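Local structure of pyridoxamine 5'-phosphate oxidase-related, FMN-binding (Mycobacterium smegmatis, 3F7E) at residues Val23-Thr28 / Ile57-Ala62. The protein probably binds the deazaflavin coenzyme F420 and uses it to reduce substrates at CH-CH groups, possibly aflatoxins among them. Sequence-based numbering, arbitrary orientation.
Sequences VRPDGT and IKANPA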
loop_
_atom_site.group_PDB
_atom_site.type_symbol
_atom_site.label_atom_id
_atom_site.label_comp_id
_atom_site.label_asym_id
_atom_site.label_seq_id
_atom_site.Cartn_x
_atom_site.Cartn_y
_atom_site.Cartn_z
ATOM N N VAL A 23 2.715 -7.186 8.774
ATOM C CA VAL A 23 2.990 -6.624 10.092
ATOM C C VAL A 23 4.240 -7.300 10.625
ATOM O O VAL A 23 4.366 -8.532 10.556
ATOM C CB VAL A 23 1.794 -6.809 11.084
ATOM C CG1 VAL A 23 2.031 -6.042 12.348
ATOM C CG2 VAL A 23 0.501 -6.341 10.479
ATOM N N ARG A 24 5.143 -6.480 11.167
ATOM C CA ARG A 24 6.333 -7.014 11.815
ATOM C C ARG A 24 6.001 -7.634 13.189
ATOM O O ARG A 24 4.994 -7.322 13.796
ATOM C CB ARG A 24 7.349 -5.899 12.000
ATOM C CG ARG A 24 7.787 -5.246 10.700
ATOM C CD ARG A 24 8.728 -4.049 10.915
ATOM N NE ARG A 24 9.296 -3.609 9.642
ATOM C CZ ARG A 24 10.558 -3.818 9.261
ATOM N NH1 ARG A 24 11.410 -4.461 10.057
ATOM N NH2 ARG A 24 10.969 -3.387 8.074
ATOM N N PRO A 25 6.867 -8.531 13.702
ATOM C CA PRO A 25 6.682 -9.065 15.054
ATOM C C PRO A 25 6.541 -8.008 16.146
ATOM O O PRO A 25 5.895 -8.281 17.156
ATOM C CB PRO A 25 7.943 -9.914 15.272
ATOM C CG PRO A 25 8.276 -10.396 13.892
ATOM C CD PRO A 25 8.010 -9.166 13.025
ATOM N N ASP A 26 7.100 -6.813 15.947
ATOM C CA ASP A 26 6.959 -5.718 16.923
ATOM C C ASP A 26 5.623 -4.957 16.801
ATOM O O ASP A 26 5.384 -3.980 17.518
ATOM C CB ASP A 26 8.173 -4.770 16.872
ATOM C CG ASP A 26 8.183 -3.860 15.651
ATOM O OD1 ASP A 26 9.082 -3.008 15.552
ATOM O OD2 ASP A 26 7.310 -3.978 14.774
ATOM N N GLY A 27 4.764 -5.393 15.882
ATOM C CA GLY A 27 3.451 -4.820 15.771
ATOM C C GLY A 27 3.373 -3.600 14.871
ATOM O O GLY A 27 2.340 -2.970 14.834
ATOM N N THR A 28 4.459 -3.248 14.180
ATOM C CA THR A 28 4.410 -2.112 13.248
ATOM C C THR A 28 4.311 -2.608 11.794
ATOM O O THR A 28 4.769 -3.691 11.494
ATOM C CB THR A 28 5.624 -1.178 13.426
ATOM O OG1 THR A 28 6.825 -1.847 13.029
ATOM C CG2 THR A 28 5.780 -0.713 14.900
ATOM N N ILE A 57 5.508 -12.577 7.423
ATOM C CA ILE A 57 4.392 -13.483 7.125
ATOM C C ILE A 57 4.562 -14.833 7.823
ATOM O O ILE A 57 3.554 -15.457 8.154
ATOM C CB ILE A 57 4.132 -13.616 5.603
ATOM C CG1 ILE A 57 5.316 -14.107 4.843
ATOM C CG2 ILE A 57 3.674 -12.307 5.013
ATOM C CD1 ILE A 57 4.940 -14.700 3.469
ATOM N N LYS A 58 5.803 -15.253 8.075
ATOM C CA LYS A 58 6.014 -16.476 8.839
ATOM C C LYS A 58 5.512 -16.328 10.269
ATOM O O LYS A 58 5.045 -17.310 10.860
ATOM C CB LYS A 58 7.481 -16.911 8.837
ATOM C CG LYS A 58 8.011 -17.285 7.457
ATOM C CD LYS A 58 7.287 -18.488 6.859
ATOM C CE LYS A 58 7.648 -19.747 7.603
ATOM N NZ LYS A 58 9.084 -20.093 7.357
ATOM N N ALA A 59 5.582 -15.115 10.840
ATOM C CA ALA A 59 5.111 -14.885 12.218
ATOM C C ALA A 59 3.659 -14.407 12.306
ATOM O O ALA A 59 3.004 -14.624 13.333
ATOM C CB ALA A 59 6.047 -13.912 12.934
ATOM N N ASN A 60 3.145 -13.790 11.237
ATOM C CA ASN A 60 1.784 -13.287 11.235
ATOM C C ASN A 60 1.303 -13.410 9.792
ATOM O O ASN A 60 1.717 -12.644 8.947
ATOM C CB ASN A 60 1.746 -11.832 11.697
ATOM C CG ASN A 60 0.350 -11.284 11.763
ATOM O OD1 ASN A 60 -0.584 -11.803 11.133
ATOM N ND2 ASN A 60 0.186 -10.206 12.538
ATOM N N PRO A 61 0.436 -14.381 9.495
ATOM C CA PRO A 61 0.029 -14.624 8.098
ATOM C C PRO A 61 -0.980 -13.614 7.538
ATOM O O PRO A 61 -1.359 -13.727 6.366
ATOM C CB PRO A 61 -0.568 -16.036 8.153
ATOM C CG PRO A 61 -1.122 -16.115 9.515
ATOM C CD PRO A 61 -0.155 -15.379 10.404
ATOM N N ALA A 62 -1.428 -12.654 8.337
ATOM C CA ALA A 62 -2.443 -11.715 7.869
ATOM C C ALA A 62 -1.813 -10.604 7.041
ATOM O O ALA A 62 -0.850 -9.959 7.474
ATOM C CB ALA A 62 -3.231 -11.144 9.025
HETATM O O HOH W 1 1.839 -9.905 8.179
HETATM O O HOH W 2 2.436 -9.075 14.172
#
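Asn60 reaches across to Val23 with the nitrogen end of its carboxamide, ND2 lying 4.0 Å from Val23 CB, too far from any polar atom of 23-28 for a direct bond. Water does the joining. One molecule, 3.0 Å from Asn60 ND2, accepts a hydrogen bond from it and donates one to Arg24 O; a second takes the N-H of Val23 and donates to Asn60 O and Ala62 O, so three backbone groups hold it. The amide is steadied from its oxygen end as well: Asn60 OD1 accepts from Ala62 N at 3.0 Å, an Asx turn just past the helix end, with the donor tilted 30° from the carbonyl plane. With CG anti to the backbone N (chi1 -178°) the carboxamide extends toward the loop, and the second torsion, -21°, turns OD1 back to its own chain and ND2 toward Val23. Farther along, Pro25 CG and Ala59 CB make a loose apolar touch at 4.3 Å. Pro25 belongs to the type I turn Arg24-Gly27, where Asp26 OD2 grips both Thr28 N and Thr28 OG1, the hydroxyl at 2.8 Å. In the second subunit, Gly27 O meets Asn60 ND2 of this chain in a weak hydrogen bond. The contact lies where the hairpin loop between antiparallel strands 18-23 and 29-34 passes the C-terminal end of helix 52-59, just before strand 62-68, the other neighbour of strand 18-23.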